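Local coordinates for truncated replication protein RepA (Staphylococcus aureus, PDB 4PQL), which probably binds the plasmid replication origin and helps assemble it for the start of plasmid replication, this fragment being the N-terminal domain, at residues A[19-24]-A[112-117]; A[28-33]-A[89-94]; A[40-45]-A[68-73]; A[60-65]-A[106-111]. All coordinates share one frame; numbering follows the deposited sequence.

Overall arrangement
Contact 1 (19-24 with 112-117) encloses the other three along the chain, joining the end of strand 15-19 to the approach to helix 116-126. Contact 2 (28-33 with 89-94) touches it, their centres about 12 Å apart, and lies where helix 78-90 ends. Contacts 3 and 4 lie together, centres about 11 Å apart, and contact 4 also touches contact 2: contact 3 crosses helix 33-51 with helix 67-74, and contact 4 sets 60-65 beside strand 106-109 of the two-stranded sheet. Segments 106-111 and 112-117 adjoin, linking contact 4 to contact 1. The order of helices and strands is consistent with a winged-helix fold, and all four contacts lie within reach of neighbouring subunits.

Contact 1 of 4, residues A[19-24]-A[112-117]; sequences PKVFFT and PIVTER
Packing of Val-21 and Phe-22 against Pro-112 holds the short helical turn that follows strand 15-19 to the loop leading into helix 116-126. Three backbone bonds wind segment 19-24, Phe-22 N to Pro-19 O, Phe-23 N to Lys-20 O and Thr-24 N to Val-21 O, and they bring Val-21 and Phe-22 onto Pro-112. Both branches of Val-21 are used. CG1 lies between the backbone N and the carbonyl carbon (chi1 71°) and meets Pro-112 CB at 3.6 Å; CG2, on the other branch, rests 3.7 Å from Ile-113 O and 4.2 Å from Val-114 CG2. The Phe-22 side chain crosses Pro-112 at about a right angle, with CE1 3.9 Å from Pro-112 CB. One face of the same ring carries Pro-19 CD, 3.5 Å above its plane and offset toward the rim, while Pro-19 CB approaches Pro-112 CG at 4.2 Å. Pro-19 thus lies over a face of the ring, and Pro-112 comes to CE1 obliquely. Further along, Thr-115 is the N-cap of helix 116-126, and Thr-115 N is bonded to Asp-118, as in a capping box; Asp-118 OD1 is hydrogen-bonded to Thr-24 OG1. Beyond the contact, Pro-19 pairs in antiparallel fashion with a strand of the second subunit, and Lys-20 forms a salt bridge to Asp-44 of that subunit. Across the two segments themselves the chemistry is mainly apolar, with one methyl against a carbonyl oxygen: the join depends on the shapes of two prolines, two valines and a phenyl ring, and polar bonds are left to the flanks.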
# COMPACT_ATOMS: atom_id res chain seq x y z
N PRO A 19 -10.39 0.70 8.15
CA PRO A 19 -9.85 2.00 8.54
C PRO A 19 -9.58 2.07 10.04
O PRO A 19 -10.42 1.62 10.83
CB PRO A 19 -10.96 2.98 8.15
CG PRO A 19 -11.76 2.26 7.11
CD PRO A 19 -11.71 0.82 7.49
N LYS A 20 -8.43 2.60 10.44
CA LYS A 20 -8.07 2.63 11.86
C LYS A 20 -9.03 3.49 12.68
O LYS A 20 -9.27 3.20 13.85
CB LYS A 20 -6.64 3.14 12.03
CG LYS A 20 -5.56 2.09 11.71
CD LYS A 20 -4.18 2.66 11.90
CE LYS A 20 -3.09 1.61 11.71
NZ LYS A 20 -1.90 1.96 12.52
N VAL A 21 -9.63 4.49 12.05
CA VAL A 21 -10.55 5.40 12.74
C VAL A 21 -11.80 4.66 13.26
O VAL A 21 -12.46 5.13 14.19
CB VAL A 21 -10.97 6.57 11.82
CG1 VAL A 21 -11.89 6.08 10.73
CG2 VAL A 21 -11.63 7.68 12.62
N PHE A 22 -12.11 3.49 12.69
CA PHE A 22 -13.24 2.68 13.14
C PHE A 22 -13.03 2.22 14.59
O PHE A 22 -13.96 1.76 15.25
CB PHE A 22 -13.46 1.45 12.25
CG PHE A 22 -14.12 1.75 10.94
CD1 PHE A 22 -14.46 3.04 10.59
CD2 PHE A 22 -14.41 0.72 10.05
CE1 PHE A 22 -15.05 3.31 9.37
CE2 PHE A 22 -15.02 0.99 8.84
CZ PHE A 22 -15.34 2.28 8.50
N PHE A 23 -11.79 2.28 15.05
CA PHE A 23 -11.46 1.83 16.40
C PHE A 23 -11.25 2.99 17.37
O PHE A 23 -11.15 2.76 18.57
CB PHE A 23 -10.23 0.92 16.37
CG PHE A 23 -10.44 -0.32 15.55
CD1 PHE A 23 -10.29 -0.29 14.17
CD2 PHE A 23 -10.79 -1.50 16.15
CE1 PHE A 23 -10.50 -1.42 13.42
CE2 PHE A 23 -11.00 -2.63 15.41
CZ PHE A 23 -10.85 -2.60 14.04
N THR A 24 -11.18 4.21 16.86
CA THR A 24 -10.95 5.38 17.71
C THR A 24 -12.19 6.30 17.86
O THR A 24 -12.49 6.78 18.96
CB THR A 24 -9.77 6.23 17.19
OG1 THR A 24 -10.09 6.79 15.91
CG2 THR A 24 -8.51 5.37 17.04
N PRO A 112 -14.68 7.34 5.71
CA PRO A 112 -14.98 7.74 7.09
C PRO A 112 -14.62 9.19 7.38
O PRO A 112 -13.90 9.82 6.60
CB PRO A 112 -14.11 6.80 7.93
CG PRO A 112 -12.94 6.46 7.02
CD PRO A 112 -13.51 6.44 5.63
N ILE A 113 -15.15 9.73 8.47
CA ILE A 113 -14.79 11.07 8.91
C ILE A 113 -13.72 10.98 9.99
O ILE A 113 -13.81 10.16 10.90
CB ILE A 113 -16.00 11.84 9.43
CG1 ILE A 113 -16.96 12.14 8.29
CG2 ILE A 113 -15.57 13.14 10.08
CD1 ILE A 113 -18.37 12.44 8.75
N VAL A 114 -12.70 11.82 9.89
CA VAL A 114 -11.63 11.83 10.88
C VAL A 114 -11.55 13.15 11.63
O VAL A 114 -11.47 14.22 11.02
CB VAL A 114 -10.26 11.55 10.23
CG1 VAL A 114 -9.18 11.54 11.28
CG2 VAL A 114 -10.29 10.22 9.50
N THR A 115 -11.60 13.09 12.96
CA THR A 115 -11.51 14.29 13.79
C THR A 115 -10.12 14.43 14.40
O THR A 115 -9.27 13.54 14.26
CB THR A 115 -12.54 14.28 14.92
OG1 THR A 115 -12.15 13.30 15.90
CG2 THR A 115 -13.92 13.94 14.39
N GLU A 116 -9.87 15.54 15.05
CA GLU A 116 -8.59 15.77 15.68
C GLU A 116 -8.30 14.76 16.77
O GLU A 116 -7.17 14.43 17.00
CB GLU A 116 -8.40 17.23 16.13
CG GLU A 116 -9.47 17.78 17.04
CD GLU A 116 -8.99 18.93 17.94
OE1 GLU A 116 -8.73 20.06 17.45
OE2 GLU A 116 -8.91 18.71 19.16
N ARG A 117 -9.32 14.32 17.49
CA ARG A 117 -9.15 13.27 18.48
C ARG A 117 -8.70 11.97 17.84
O ARG A 117 -7.82 11.30 18.36
CB ARG A 117 -10.46 13.05 19.24
CG ARG A 117 -10.82 14.15 20.23
CD ARG A 117 -12.22 13.91 20.77
NE ARG A 117 -12.35 12.65 21.50
CZ ARG A 117 -13.51 12.17 21.95
NH1 ARG A 117 -14.64 12.83 21.73
NH2 ARG A 117 -13.54 11.01 22.60

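Contact 2 of 4, residues A[28-33]-A[89-94]; sequences YKNLTN and ENDGLL. With EDO (1,2-ethanediol), chain G; EDO (1,2-ethanediol), chain C.
At the edge of the Tyr-28 ring, near its plane, stands Asp-91 O, 3.7 Å from CE2, and the carboxylate of Asp-91 lies alongside with its plane 65° from that of the ring. Leu-93 comes to the ring obliquely, its CD2 3.8 Å from Tyr-28 CE2. The phenol oxygen looks beyond the contact, taking a hydrogen bond from Ile-113 N, which fixes the ring's far end. Asn-30 and Asp-91 point at each other, amide and carboxylate planes 58° apart. Leu-31 lies against the same carboxylate, CD2 3.2 Å from Asp-91 OD2, and meets Leu-93 tip to tip, the two CD1 atoms 3.8 Å apart. Its CG is anti to the carbonyl carbon (chi1 -65°), which directs the branches at both partners. The backbones suit this meeting. Tyr-28 to Leu-31 is a type I beta turn, while helix 78-90 ends in a Schellman motif: Gly-92, with positive phi, gives its N to Glu-89 O at 3.0 Å, and Leu-93 N bonds back to Leu-88 O. This turn lets Asp-91 and Leu-93, on either side of Gly-92 in sequence, both face 28-33. The two leucines and the Tyr-28 ring make the apolar part of the junction, and the Asp-91 carboxylate lies between Leu-31 and the exposed Asn-30, where the nearby leucine carbons probably give OD2 a partly apolar setting.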
# COMPACT_ATOMS: atom_id res chain seq x y z
N TYR A 28 -18.02 5.73 15.27
CA TYR A 28 -17.96 4.36 14.75
C TYR A 28 -17.88 3.32 15.87
O TYR A 28 -17.56 2.15 15.65
CB TYR A 28 -16.77 4.23 13.80
CG TYR A 28 -16.79 5.27 12.71
CD1 TYR A 28 -15.74 6.16 12.57
CD2 TYR A 28 -17.88 5.40 11.87
CE1 TYR A 28 -15.76 7.14 11.59
CE2 TYR A 28 -17.92 6.37 10.88
CZ TYR A 28 -16.85 7.23 10.75
OH TYR A 28 -16.87 8.20 9.77
N LYS A 29 -18.17 3.76 17.09
CA LYS A 29 -18.17 2.89 18.26
C LYS A 29 -19.22 1.79 18.15
O LYS A 29 -19.00 0.66 18.57
CB LYS A 29 -18.41 3.73 19.53
CG LYS A 29 -18.61 2.93 20.80
CD LYS A 29 -17.33 2.81 21.61
CE LYS A 29 -17.60 2.13 22.95
NZ LYS A 29 -16.41 2.14 23.84
N ASN A 30 -20.37 2.13 17.57
CA ASN A 30 -21.48 1.19 17.43
C ASN A 30 -21.23 0.04 16.45
O ASN A 30 -21.93 -0.97 16.48
CB ASN A 30 -22.74 1.92 17.00
CG ASN A 30 -22.58 2.62 15.67
OD1 ASN A 30 -21.54 3.22 15.40
ND2 ASN A 30 -23.59 2.50 14.82
N LEU A 31 -20.26 0.21 15.55
CA LEU A 31 -19.98 -0.80 14.52
C LEU A 31 -19.55 -2.15 15.08
O LEU A 31 -18.66 -2.22 15.93
CB LEU A 31 -18.91 -0.29 13.56
CG LEU A 31 -19.28 0.91 12.69
CD1 LEU A 31 -18.07 1.42 11.92
CD2 LEU A 31 -20.44 0.59 11.76
N THR A 32 -20.17 -3.22 14.60
CA THR A 32 -19.80 -4.58 14.98
C THR A 32 -18.60 -5.03 14.19
O THR A 32 -18.17 -4.34 13.26
CB THR A 32 -20.96 -5.57 14.76
OG1 THR A 32 -21.23 -5.68 13.36
CG2 THR A 32 -22.21 -5.09 15.47
N ASN A 33 -18.04 -6.18 14.56
CA ASN A 33 -16.89 -6.74 13.84
C ASN A 33 -17.25 -7.03 12.39
O ASN A 33 -16.48 -6.74 11.47
CB ASN A 33 -16.40 -8.02 14.51
CG ASN A 33 -15.50 -7.76 15.70
OD1 ASN A 33 -15.02 -6.64 15.90
ND2 ASN A 33 -15.29 -8.79 16.51
N GLU A 89 -25.03 2.32 7.09
CA GLU A 89 -25.85 3.42 6.60
C GLU A 89 -26.04 4.50 7.67
O GLU A 89 -25.83 5.68 7.42
CB GLU A 89 -27.19 2.88 6.12
CG GLU A 89 -27.84 3.65 4.98
CD GLU A 89 -28.78 2.79 4.15
OE1 GLU A 89 -28.60 1.55 4.13
OE2 GLU A 89 -29.71 3.36 3.52
N ASN A 90 -26.36 4.07 8.89
CA ASN A 90 -26.57 4.98 10.01
C ASN A 90 -25.31 5.75 10.40
O ASN A 90 -25.40 6.83 10.99
CB ASN A 90 -27.13 4.22 11.22
CG ASN A 90 -28.57 3.80 11.02
OD1 ASN A 90 -29.25 4.30 10.12
ND2 ASN A 90 -29.05 2.89 11.85
N ASP A 91 -24.14 5.18 10.12
CA ASP A 91 -22.86 5.82 10.42
C ASP A 91 -22.33 6.62 9.24
O ASP A 91 -21.21 7.12 9.27
CB ASP A 91 -21.81 4.79 10.84
CG ASP A 91 -21.94 4.39 12.29
OD1 ASP A 91 -22.91 4.85 12.94
OD2 ASP A 91 -21.10 3.60 12.76
N GLY A 92 -23.14 6.71 8.18
CA GLY A 92 -22.78 7.49 7.02
C GLY A 92 -21.73 6.83 6.14
O GLY A 92 -21.16 7.47 5.25
N LEU A 93 -21.48 5.54 6.36
CA LEU A 93 -20.46 4.83 5.59
C LEU A 93 -21.02 4.14 4.36
O LEU A 93 -20.27 3.67 3.51
CB LEU A 93 -19.74 3.81 6.47
CG LEU A 93 -19.05 4.37 7.72
CD1 LEU A 93 -18.77 3.26 8.72
CD2 LEU A 93 -17.76 5.09 7.34
N LEU A 94 -22.35 4.07 4.27
CA LEU A 94 -23.04 3.47 3.13
C LEU A 94 -24.29 4.30 2.78
O LEU A 94 -25.10 4.62 3.65
CB LEU A 94 -23.42 2.02 3.42
CG LEU A 94 -23.95 1.13 2.28
CD1 LEU A 94 -22.90 0.94 1.19
CD2 LEU A 94 -24.45 -0.21 2.81
C1 EDO G . -13.35 1.54 25.10
O1 EDO G . -14.30 2.61 25.02
C2 EDO G . -14.09 0.21 25.18
O2 EDO G . -14.93 0.08 24.02
C1 EDO C . -18.64 -12.78 15.96
O1 EDO C . -17.44 -13.47 15.58
C2 EDO C . -18.49 -11.28 15.74
O2 EDO C . -17.66 -10.73 16.77

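Contact 3 of 4, residues A[40-45]-A[68-73]; sequences AILRDR and EKLMEI. With EDO (1,2-ethanediol), chain E; EDO (1,2-ethanediol), chain H.
Ile-41 and Ile-73 run antiparallel alongside each other, with Ile-41 CG2 3.8 Å from Ile-73 CG2. Leu-42 crosses Leu-70 at about a right angle, and Leu-42 CD2 lies 4.1 Å from Leu-70 CD2. Segments 40-45 and 68-73 run 108° apart, their axes 11.7 Å apart at closest approach, so branched side chains have to span the gap between these apolar partners. This is consistent with the packing of the first two helices of a winged-helix core, as expected of a family in the helix-turn-helix clan. A second kind of contact is a cation over an aliphatic chain. The guanidinium of Arg-45 lies flat on Ile-73, whose CG1 stands 3.7 Å above its plane and over its centre. A bend at chi2 (-98°) turns the arginine chain so that this face, and not its N-H edge, meets the isoleucine. The edge is spent elsewhere: NH1 bonds to Tyr-65 OH and makes a salt bridge to Asp-128 of the second subunit. Charge pairing forms the third group. Lys-69 NZ reaches Glu-72 OE2, one helical turn on, at 3.1 Å from above the carboxylate plane. Separately, on the far side of helix 33-51, a neutral ethanediol, probably from the crystallisation liquor, accepts a hydrogen bond in the guanidinium plane from Arg-43 NH2 to O1 at 3.1 Å. Arg-45 NH1 and Lys-69 NZ, 4.7 Å apart, both grip Asp-128 of the second subunit, whose carboxylate probably stays ionised between such partners and ties this helix pair to the neighbouring chain.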
# COMPACT_ATOMS: atom_id res chain seq x y z
N ALA A 40 -14.58 -3.29 4.74
CA ALA A 40 -13.29 -3.54 4.09
C ALA A 40 -13.44 -4.32 2.78
O ALA A 40 -12.84 -3.98 1.71
CB ALA A 40 -12.37 -4.30 5.05
N ILE A 41 -14.32 -5.31 2.83
CA ILE A 41 -14.57 -6.16 1.68
C ILE A 41 -15.18 -5.35 0.53
O ILE A 41 -14.74 -5.46 -0.63
CB ILE A 41 -15.48 -7.35 2.04
CG1 ILE A 41 -14.76 -8.31 2.99
CG2 ILE A 41 -15.89 -8.11 0.79
CD1 ILE A 41 -15.66 -9.36 3.62
N LEU A 42 -16.13 -4.49 0.87
CA LEU A 42 -16.74 -3.65 -0.15
C LEU A 42 -15.71 -2.69 -0.76
O LEU A 42 -15.78 -2.38 -1.96
CB LEU A 42 -17.93 -2.90 0.45
CG LEU A 42 -19.11 -3.85 0.72
CD1 LEU A 42 -20.23 -3.15 1.49
CD2 LEU A 42 -19.64 -4.42 -0.60
N ARG A 43 -14.75 -2.23 0.02
CA ARG A 43 -13.75 -1.32 -0.54
C ARG A 43 -12.89 -1.99 -1.65
O ARG A 43 -12.65 -1.45 -2.82
CB ARG A 43 -12.94 -0.81 0.65
CG ARG A 43 -11.98 0.32 0.42
CD ARG A 43 -11.15 0.57 1.68
NE ARG A 43 -10.80 1.99 1.72
CZ ARG A 43 -9.72 2.51 1.17
NH1 ARG A 43 -9.52 3.82 1.24
NH2 ARG A 43 -8.85 1.73 0.54
N ASP A 44 -12.56 -3.25 -1.38
CA ASP A 44 -11.82 -4.02 -2.39
C ASP A 44 -12.76 -4.17 -3.64
O ASP A 44 -12.37 -4.06 -4.88
CB ASP A 44 -11.41 -5.36 -1.76
CG ASP A 44 -10.68 -6.28 -2.71
OD1 ASP A 44 -9.47 -6.04 -2.96
OD2 ASP A 44 -11.29 -7.27 -3.16
N ARG A 45 -14.05 -4.27 -3.33
CA ARG A 45 -14.94 -4.42 -4.46
C ARG A 45 -14.97 -3.10 -5.23
O ARG A 45 -15.38 -3.10 -6.40
CB ARG A 45 -16.35 -4.80 -4.00
CG ARG A 45 -16.52 -6.25 -3.59
CD ARG A 45 -17.10 -7.06 -4.71
NE ARG A 45 -16.80 -8.48 -4.55
CZ ARG A 45 -17.15 -9.41 -5.42
NH1 ARG A 45 -17.81 -9.08 -6.52
NH2 ARG A 45 -16.84 -10.68 -5.20
N GLU A 68 -28.88 -10.86 -2.65
CA GLU A 68 -28.39 -12.22 -2.81
C GLU A 68 -26.89 -12.22 -3.13
O GLU A 68 -26.10 -12.98 -2.53
CB GLU A 68 -29.19 -12.92 -3.90
CG GLU A 68 -30.70 -12.88 -3.65
CD GLU A 68 -31.40 -11.72 -4.37
OE1 GLU A 68 -31.69 -11.87 -5.58
OE2 GLU A 68 -31.69 -10.68 -3.74
N LYS A 69 -26.49 -11.33 -4.02
CA LYS A 69 -25.10 -11.20 -4.41
C LYS A 69 -24.28 -10.68 -3.24
O LYS A 69 -23.18 -11.16 -2.99
CB LYS A 69 -24.96 -10.28 -5.62
CG LYS A 69 -23.53 -10.08 -6.10
CD LYS A 69 -23.01 -11.29 -6.83
CE LYS A 69 -21.49 -11.32 -6.82
NZ LYS A 69 -20.94 -12.37 -7.73
N LEU A 70 -24.82 -9.69 -2.52
CA LEU A 70 -24.13 -9.15 -1.35
C LEU A 70 -23.99 -10.22 -0.29
O LEU A 70 -23.00 -10.25 0.44
CB LEU A 70 -24.87 -7.94 -0.79
CG LEU A 70 -24.68 -6.63 -1.54
CD1 LEU A 70 -25.64 -5.57 -1.01
CD2 LEU A 70 -23.23 -6.17 -1.43
N MET A 71 -24.98 -11.10 -0.19
CA MET A 71 -24.91 -12.22 0.74
C MET A 71 -23.77 -13.14 0.33
O MET A 71 -23.04 -13.65 1.17
CB MET A 71 -26.24 -12.99 0.79
CG MET A 71 -27.29 -12.38 1.72
SD MET A 71 -28.96 -13.08 1.54
CE MET A 71 -28.73 -14.70 2.25
N GLU A 72 -23.60 -13.32 -0.98
CA GLU A 72 -22.49 -14.12 -1.49
C GLU A 72 -21.13 -13.48 -1.21
O GLU A 72 -20.22 -14.13 -0.71
CB GLU A 72 -22.67 -14.35 -2.99
CG GLU A 72 -21.50 -15.01 -3.68
CD GLU A 72 -21.59 -14.90 -5.20
OE1 GLU A 72 -22.72 -14.88 -5.74
OE2 GLU A 72 -20.52 -14.81 -5.85
N ILE A 73 -21.03 -12.18 -1.45
CA ILE A 73 -19.80 -11.43 -1.28
C ILE A 73 -19.36 -11.38 0.17
O ILE A 73 -18.18 -11.54 0.47
CB ILE A 73 -19.97 -9.97 -1.81
CG1 ILE A 73 -20.15 -9.96 -3.33
CG2 ILE A 73 -18.78 -9.11 -1.43
CD1 ILE A 73 -20.60 -8.61 -3.89
C1 EDO E . -9.19 -2.66 0.10
O1 EDO E . -8.83 -1.30 -0.21
C2 EDO E . -10.02 -2.69 1.38
O2 EDO E . -10.44 -4.03 1.69
C1 EDO H . -23.19 -13.82 -10.29
O1 EDO H . -24.36 -14.24 -11.00
C2 EDO H . -22.91 -12.35 -10.56
O2 EDO H . -21.59 -12.02 -10.12

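Contact 4 of 4, residues A[60-65]-A[106-111]; sequences NIYFVY and ILYLMK
Ile-106 fills the tight end of this contact, its CD1 packing against both Tyr-62 CD1 at 3.6 Å and Val-64 CG2 at 3.5 Å. Next to it the backbones are bonded in both directions: Phe-63 N gives to Leu-107 O at 2.6 Å, in the carbonyl plane, and Leu-107 N returns a bond to Phe-63 O at 2.9 Å that is nearly straight (172°). On the other side of the strand Phe-63 CB and Leu-107 CB are packed together. This single antiparallel hydrogen-bonded pair sets 60-65 against the outer edge of strand 106-109, whose opposite edge is held by strand 94-97; the place matches that of the first strand in a winged-helix domain, with the hairpin 94-109 as its probable wing. Past the bridge the two chains part. Water 1 enters the gap, donating to Ile-61 O and accepting from Leu-109 N at 2.8 Å, and sits over one face of the Phe-63 ring, offset toward the rim. Tyr-62 spans the change. A chi1 of 60° folds its ring back over its own backbone; CB lies over the face of Tyr-108, 3.8 Å from the ring centroid, and the ring edge turns to that face in an offset edge-to-face pair with planes 64° apart. Tyr-108 OH is bonded to Asp-56, while Tyr-4 of the third subunit meets the Tyr-108 ring edge-to-face.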
# COMPACT_ATOMS: atom_id res chain seq x y z
N ASN A 60 -18.32 9.47 -8.96
CA ASN A 60 -18.48 8.67 -7.75
C ASN A 60 -18.67 7.20 -8.12
O ASN A 60 -19.50 6.88 -8.97
CB ASN A 60 -19.67 9.15 -6.91
CG ASN A 60 -19.61 10.63 -6.61
OD1 ASN A 60 -18.54 11.18 -6.32
ND2 ASN A 60 -20.76 11.28 -6.65
N ILE A 61 -17.92 6.33 -7.45
CA ILE A 61 -17.91 4.89 -7.72
C ILE A 61 -19.00 4.21 -6.90
O ILE A 61 -19.15 4.50 -5.71
CB ILE A 61 -16.54 4.26 -7.37
CG1 ILE A 61 -15.39 5.04 -8.03
CG2 ILE A 61 -16.47 2.79 -7.78
CD1 ILE A 61 -14.04 4.80 -7.38
N TYR A 62 -19.76 3.32 -7.52
CA TYR A 62 -20.88 2.70 -6.81
C TYR A 62 -20.99 1.20 -7.08
O TYR A 62 -20.24 0.64 -7.87
CB TYR A 62 -22.20 3.39 -7.18
CG TYR A 62 -22.56 3.35 -8.65
CD1 TYR A 62 -23.21 2.25 -9.19
CD2 TYR A 62 -22.24 4.40 -9.50
CE1 TYR A 62 -23.54 2.20 -10.54
CE2 TYR A 62 -22.57 4.36 -10.84
CZ TYR A 62 -23.22 3.26 -11.35
OH TYR A 62 -23.55 3.22 -12.69
N PHE A 63 -21.93 0.57 -6.38
CA PHE A 63 -22.21 -0.85 -6.52
C PHE A 63 -23.61 -1.06 -7.09
O PHE A 63 -24.54 -0.32 -6.79
CB PHE A 63 -22.09 -1.58 -5.18
CG PHE A 63 -20.72 -1.52 -4.56
CD1 PHE A 63 -20.56 -1.14 -3.24
CD2 PHE A 63 -19.61 -1.88 -5.29
CE1 PHE A 63 -19.30 -1.09 -2.67
CE2 PHE A 63 -18.33 -1.84 -4.72
CZ PHE A 63 -18.19 -1.44 -3.41
N VAL A 64 -23.75 -2.09 -7.93
CA VAL A 64 -25.06 -2.53 -8.36
C VAL A 64 -25.19 -4.01 -8.00
O VAL A 64 -25.12 -4.89 -8.86
CB VAL A 64 -25.28 -2.35 -9.88
CG1 VAL A 64 -26.76 -2.20 -10.17
CG2 VAL A 64 -24.53 -1.14 -10.39
N TYR A 65 -25.32 -4.26 -6.70
CA TYR A 65 -25.42 -5.62 -6.20
C TYR A 65 -26.79 -5.92 -5.61
O TYR A 65 -27.35 -5.12 -4.86
CB TYR A 65 -24.34 -5.86 -5.14
CG TYR A 65 -22.95 -5.97 -5.71
CD1 TYR A 65 -21.90 -5.26 -5.15
CD2 TYR A 65 -22.69 -6.78 -6.80
CE1 TYR A 65 -20.62 -5.35 -5.66
CE2 TYR A 65 -21.41 -6.88 -7.33
CZ TYR A 65 -20.38 -6.16 -6.75
OH TYR A 65 -19.10 -6.25 -7.26
N ILE A 106 -28.76 1.13 -6.28
CA ILE A 106 -27.35 1.51 -6.25
C ILE A 106 -26.80 1.70 -4.84
O ILE A 106 -27.44 2.32 -4.00
CB ILE A 106 -27.15 2.82 -7.06
CG1 ILE A 106 -27.28 2.52 -8.55
CG2 ILE A 106 -25.82 3.45 -6.78
CD1 ILE A 106 -26.64 1.24 -8.98
N LEU A 107 -25.61 1.15 -4.59
CA LEU A 107 -24.96 1.29 -3.29
C LEU A 107 -23.68 2.11 -3.41
O LEU A 107 -22.83 1.84 -4.26
CB LEU A 107 -24.67 -0.09 -2.69
CG LEU A 107 -25.57 -0.49 -1.53
CD1 LEU A 107 -27.02 -0.18 -1.85
CD2 LEU A 107 -25.42 -1.97 -1.26
N TYR A 108 -23.57 3.14 -2.57
CA TYR A 108 -22.38 3.98 -2.52
C TYR A 108 -21.64 3.79 -1.20
O TYR A 108 -22.15 4.16 -0.15
CB TYR A 108 -22.74 5.46 -2.62
CG TYR A 108 -23.06 5.99 -4.00
CD1 TYR A 108 -24.38 6.19 -4.39
CD2 TYR A 108 -22.05 6.30 -4.90
CE1 TYR A 108 -24.69 6.68 -5.63
CE2 TYR A 108 -22.35 6.79 -6.16
CZ TYR A 108 -23.68 6.98 -6.51
OH TYR A 108 -24.00 7.47 -7.75
N LEU A 109 -20.43 3.23 -1.25
CA LEU A 109 -19.59 3.16 -0.07
C LEU A 109 -18.96 4.52 0.15
O LEU A 109 -18.59 5.20 -0.81
CB LEU A 109 -18.51 2.09 -0.21
CG LEU A 109 -17.87 1.58 1.08
CD1 LEU A 109 -18.87 0.78 1.90
CD2 LEU A 109 -16.61 0.75 0.78
N MET A 110 -18.85 4.93 1.42
CA MET A 110 -18.37 6.26 1.78
C MET A 110 -17.08 6.18 2.60
O MET A 110 -16.89 5.26 3.40
CB MET A 110 -19.44 7.01 2.57
CG MET A 110 -20.79 7.13 1.87
SD MET A 110 -20.84 8.43 0.63
CE MET A 110 -20.75 7.44 -0.81
N LYS A 111 -16.21 7.18 2.44
CA LYS A 111 -15.03 7.34 3.28
C LYS A 111 -15.45 7.76 4.69
O LYS A 111 -16.45 8.45 4.86
CB LYS A 111 -14.07 8.37 2.69
CG LYS A 111 -13.47 8.01 1.35
CD LYS A 111 -12.75 9.19 0.74
CE LYS A 111 -11.35 8.80 0.28
NZ LYS A 111 -10.61 9.95 -0.32
O HOH W 1 -19.26 2.34 -3.64